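Local structure of hydrolase, alpha/beta hydrolase FOLD family (2XMZ) at residues Phe66-Asp78 with Arg95-Pro107. The protein probably acts as a 2-succinyl-6-hydroxy-2,4-cyclohexadiene-1-carboxylate synthase (MenH), an alpha/beta-hydrolase-fold lyase of menaquinone biosynthesis. Sequence-based numbering, arbitrary orientation.
Sequences FDYITTLLDRILD and RVALYYAINGHIP
Tyr-100 lays its ring among Thr-70, Leu-73, Asp-74 and Leu-77, a knob-into-hole fit between two helices on the same side of the central sheet of an alpha/beta hydrolase fold. The segment axes cross at -76° and approach to 10.1 Å. Helix 92-103 follows strand 84-90 through a GxSxG sequence consistent with a nucleophile elbow, whose residues the Val-96 side chain touches.

With CG anti to the backbone N, the Tyr-100 ring extends across helix 66-77. Its edge meets Thr-70 O in the ring plane, Leu-73 CB packs 3.6 Å from Tyr-100 CE1, and Gly-104 CA lies over the centre of one face. Its hydroxyl donates to the anti lone pair of Asp-74 OD1 and accepts a bond from Ile-106 N, tying Asp-74 of helix 66-77 to the loop that follows helix 92-103. From the syn side but tilted out of the carboxylate plane, His-105 N also donates to Asp-74 OD1, at 2.9 Å.

Nearer the start of helix 66-77, Phe-66 CB sits 3.5 Å from the Tyr-99 ring centroid and 4° off the normal, a CH-pi contact; the two rings meet obliquely. Thr-70 OG1 comes to the edge of Tyr-99 while donating to Phe-66 O. At the far rim of the Phe-66 ring, CZ is 3.4 Å from Arg-95 NH1, which is also hydrogen-bonded to Tyr-191 O.

Both carboxylate oxygens of Asp-74 are thus engaged, which probably stabilises its charged form: OD2, met on its syn side by a donor likewise tilted out of the carboxylate plane, takes a 2.6 Å bond from His-105 ND1 with an N-H...O angle of 151°.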
# COMPACT_ATOMS: atom_id res chain seq x y z
N PHE A 66 -9.91 3.83 -9.38
CA PHE A 66 -9.89 4.35 -8.03
C PHE A 66 -11.26 4.59 -7.38
O PHE A 66 -11.39 4.45 -6.16
CB PHE A 66 -8.95 5.56 -7.92
CG PHE A 66 -7.51 5.16 -7.83
CD1 PHE A 66 -6.91 4.96 -6.59
CD2 PHE A 66 -6.77 4.89 -9.00
CE1 PHE A 66 -5.57 4.54 -6.49
CE2 PHE A 66 -5.45 4.45 -8.92
CZ PHE A 66 -4.84 4.30 -7.67
N ASP A 67 -12.27 4.92 -8.18
CA ASP A 67 -13.58 5.16 -7.61
C ASP A 67 -14.21 3.84 -7.18
O ASP A 67 -14.85 3.78 -6.13
CB ASP A 67 -14.52 5.86 -8.60
CG ASP A 67 -15.89 6.13 -7.99
OD1 ASP A 67 -16.90 5.56 -8.44
OD2 ASP A 67 -15.97 6.91 -7.01
N TYR A 68 -14.01 2.80 -7.98
CA TYR A 68 -14.37 1.43 -7.59
C TYR A 68 -13.70 1.02 -6.28
O TYR A 68 -14.36 0.50 -5.38
CB TYR A 68 -14.00 0.43 -8.70
CG TYR A 68 -14.33 -1.01 -8.33
CD1 TYR A 68 -15.60 -1.55 -8.60
CD2 TYR A 68 -13.37 -1.82 -7.71
CE1 TYR A 68 -15.91 -2.88 -8.25
CE2 TYR A 68 -13.67 -3.14 -7.36
CZ TYR A 68 -14.94 -3.66 -7.63
OH TYR A 68 -15.21 -4.95 -7.28
N ILE A 69 -12.40 1.22 -6.18
CA ILE A 69 -11.66 0.87 -4.96
C ILE A 69 -12.14 1.71 -3.77
O ILE A 69 -12.28 1.19 -2.66
CB ILE A 69 -10.15 1.01 -5.15
CG1 ILE A 69 -9.66 -0.02 -6.16
CG2 ILE A 69 -9.39 0.83 -3.80
CD1 ILE A 69 -8.45 0.44 -6.91
N THR A 70 -12.41 2.99 -4.00
CA THR A 70 -12.97 3.86 -2.95
C THR A 70 -14.29 3.33 -2.42
O THR A 70 -14.49 3.29 -1.20
CB THR A 70 -13.13 5.28 -3.47
OG1 THR A 70 -11.83 5.76 -3.76
CG2 THR A 70 -13.82 6.22 -2.41
N THR A 71 -15.18 2.91 -3.33
CA THR A 71 -16.44 2.31 -2.92
C THR A 71 -16.23 1.05 -2.11
O THR A 71 -16.86 0.84 -1.08
CB THR A 71 -17.34 2.01 -4.12
OG1 THR A 71 -17.73 3.25 -4.72
CG2 THR A 71 -18.61 1.24 -3.69
N LEU A 72 -15.34 0.21 -2.60
CA LEU A 72 -14.93 -0.99 -1.90
C LEU A 72 -14.54 -0.68 -0.47
O LEU A 72 -15.02 -1.33 0.49
CB LEU A 72 -13.74 -1.58 -2.65
CG LEU A 72 -13.19 -2.95 -2.35
CD1 LEU A 72 -12.43 -3.43 -3.60
CD2 LEU A 72 -12.25 -2.93 -1.10
N LEU A 73 -13.68 0.32 -0.32
CA LEU A 73 -13.20 0.70 1.00
C LEU A 73 -14.29 1.38 1.83
O LEU A 73 -14.39 1.12 3.03
CB LEU A 73 -11.96 1.60 0.91
CG LEU A 73 -10.70 1.07 0.22
CD1 LEU A 73 -9.54 2.07 0.47
CD2 LEU A 73 -10.31 -0.32 0.68
N ASP A 74 -15.10 2.24 1.21
CA ASP A 74 -16.25 2.88 1.90
C ASP A 74 -17.09 1.81 2.62
O ASP A 74 -17.49 1.96 3.78
CB ASP A 74 -17.16 3.61 0.91
CG ASP A 74 -16.57 4.91 0.36
OD1 ASP A 74 -15.64 5.54 0.94
OD2 ASP A 74 -17.10 5.35 -0.68
N ARG A 75 -17.33 0.71 1.91
CA ARG A 75 -18.20 -0.35 2.37
C ARG A 75 -17.63 -1.07 3.57
O ARG A 75 -18.36 -1.45 4.47
CB ARG A 75 -18.49 -1.33 1.24
CG ARG A 75 -19.43 -0.74 0.22
CD ARG A 75 -19.53 -1.65 -0.98
NE ARG A 75 -20.45 -1.11 -1.98
CZ ARG A 75 -20.72 -1.70 -3.14
NH1 ARG A 75 -20.15 -2.86 -3.43
NH2 ARG A 75 -21.55 -1.15 -3.99
N ILE A 76 -16.31 -1.24 3.58
CA ILE A 76 -15.68 -1.87 4.73
C ILE A 76 -15.66 -0.90 5.89
O ILE A 76 -16.13 -1.22 6.99
CB ILE A 76 -14.23 -2.30 4.42
CG1 ILE A 76 -14.26 -3.55 3.53
CG2 ILE A 76 -13.48 -2.57 5.73
CD1 ILE A 76 -12.98 -3.79 2.73
N LEU A 77 -15.14 0.30 5.62
CA LEU A 77 -14.92 1.30 6.66
C LEU A 77 -16.18 1.83 7.32
O LEU A 77 -16.13 2.25 8.47
CB LEU A 77 -14.04 2.44 6.13
CG LEU A 77 -12.64 1.95 5.70
CD1 LEU A 77 -11.82 3.10 5.15
CD2 LEU A 77 -11.89 1.25 6.86
N ASP A 78 -17.30 1.80 6.60
CA ASP A 78 -18.57 2.25 7.13
C ASP A 78 -18.93 1.52 8.45
O ASP A 78 -19.53 2.11 9.33
CB ASP A 78 -19.69 2.06 6.11
CG ASP A 78 -21.00 2.66 6.56
OD1 ASP A 78 -21.16 3.89 6.41
OD2 ASP A 78 -21.84 1.92 7.11
N ARG A 95 -1.01 4.34 -2.72
CA ARG A 95 -1.66 5.14 -3.77
C ARG A 95 -3.16 5.12 -3.55
O ARG A 95 -3.83 6.15 -3.63
CB ARG A 95 -1.30 4.65 -5.18
CG ARG A 95 0.22 4.72 -5.48
CD ARG A 95 0.55 4.44 -6.95
NE ARG A 95 0.38 3.04 -7.38
CZ ARG A 95 -0.67 2.59 -8.09
NH1 ARG A 95 -1.66 3.42 -8.42
NH2 ARG A 95 -0.71 1.31 -8.50
N VAL A 96 -3.67 3.95 -3.22
CA VAL A 96 -5.04 3.81 -2.81
C VAL A 96 -5.32 4.61 -1.51
O VAL A 96 -6.34 5.30 -1.43
CB VAL A 96 -5.44 2.33 -2.68
CG1 VAL A 96 -6.85 2.18 -2.09
CG2 VAL A 96 -5.35 1.65 -4.03
N ALA A 97 -4.42 4.56 -0.54
CA ALA A 97 -4.66 5.26 0.72
C ALA A 97 -4.66 6.77 0.52
O ALA A 97 -5.47 7.49 1.11
CB ALA A 97 -3.65 4.85 1.81
N LEU A 98 -3.77 7.26 -0.34
CA LEU A 98 -3.79 8.71 -0.64
C LEU A 98 -5.09 9.10 -1.34
O LEU A 98 -5.73 10.09 -0.98
CB LEU A 98 -2.60 9.08 -1.54
CG LEU A 98 -1.29 9.35 -0.79
CD1 LEU A 98 -0.12 9.37 -1.78
CD2 LEU A 98 -1.35 10.65 -0.07
N TYR A 99 -5.51 8.30 -2.33
CA TYR A 99 -6.75 8.57 -3.05
C TYR A 99 -7.90 8.58 -2.07
O TYR A 99 -8.80 9.45 -2.13
CB TYR A 99 -6.99 7.56 -4.18
CG TYR A 99 -8.15 7.95 -5.07
CD1 TYR A 99 -7.94 8.72 -6.20
CD2 TYR A 99 -9.45 7.59 -4.74
CE1 TYR A 99 -9.01 9.11 -7.03
CE2 TYR A 99 -10.54 7.98 -5.57
CZ TYR A 99 -10.30 8.74 -6.70
OH TYR A 99 -11.34 9.13 -7.52
N TYR A 100 -7.87 7.63 -1.14
CA TYR A 100 -8.94 7.50 -0.20
C TYR A 100 -8.95 8.65 0.80
O TYR A 100 -10.02 9.13 1.15
CB TYR A 100 -8.94 6.16 0.55
CG TYR A 100 -10.27 5.93 1.20
CD1 TYR A 100 -11.32 5.34 0.50
CD2 TYR A 100 -10.51 6.36 2.52
CE1 TYR A 100 -12.56 5.15 1.10
CE2 TYR A 100 -11.72 6.18 3.12
CZ TYR A 100 -12.75 5.57 2.40
OH TYR A 100 -13.97 5.40 3.00
N ALA A 101 -7.77 9.08 1.26
CA ALA A 101 -7.68 10.23 2.18
C ALA A 101 -8.29 11.47 1.58
O ALA A 101 -8.82 12.31 2.30
CB ALA A 101 -6.21 10.51 2.58
N ILE A 102 -8.19 11.60 0.25
CA ILE A 102 -8.68 12.77 -0.48
C ILE A 102 -10.15 12.64 -0.93
O ILE A 102 -10.90 13.62 -0.91
CB ILE A 102 -7.79 13.02 -1.72
CG1 ILE A 102 -6.38 13.42 -1.28
CG2 ILE A 102 -8.39 14.09 -2.65
CD1 ILE A 102 -5.30 13.23 -2.35
N ASN A 103 -10.54 11.43 -1.32
CA ASN A 103 -11.81 11.22 -2.00
C ASN A 103 -12.74 10.27 -1.29
O ASN A 103 -13.91 10.17 -1.68
CB ASN A 103 -11.57 10.69 -3.41
CG ASN A 103 -10.87 11.71 -4.28
OD1 ASN A 103 -11.42 12.75 -4.58
ND2 ASN A 103 -9.66 11.40 -4.69
N GLY A 104 -12.25 9.58 -0.26
CA GLY A 104 -13.06 8.59 0.46
C GLY A 104 -14.26 9.16 1.19
O GLY A 104 -14.29 10.35 1.55
N HIS A 105 -15.24 8.32 1.45
CA HIS A 105 -16.50 8.79 1.97
C HIS A 105 -16.63 8.56 3.47
O HIS A 105 -17.51 9.14 4.13
CB HIS A 105 -17.66 8.26 1.11
CG HIS A 105 -17.58 8.72 -0.32
ND1 HIS A 105 -17.12 7.91 -1.34
CD2 HIS A 105 -17.82 9.93 -0.89
CE1 HIS A 105 -17.13 8.58 -2.48
NE2 HIS A 105 -17.54 9.82 -2.23
N ILE A 106 -15.73 7.76 4.03
CA ILE A 106 -15.63 7.63 5.48
C ILE A 106 -14.37 8.39 5.93
O ILE A 106 -13.28 8.08 5.48
CB ILE A 106 -15.55 6.13 5.94
CG1 ILE A 106 -16.74 5.29 5.39
CG2 ILE A 106 -15.38 6.05 7.47
CD1 ILE A 106 -18.12 5.75 5.80
N PRO A 107 -14.53 9.41 6.79
CA PRO A 107 -13.34 10.17 7.22
C PRO A 107 -12.38 9.29 8.03
O PRO A 107 -12.79 8.56 8.95
CB PRO A 107 -13.92 11.26 8.13
CG PRO A 107 -15.39 11.38 7.68
CD PRO A 107 -15.79 9.98 7.30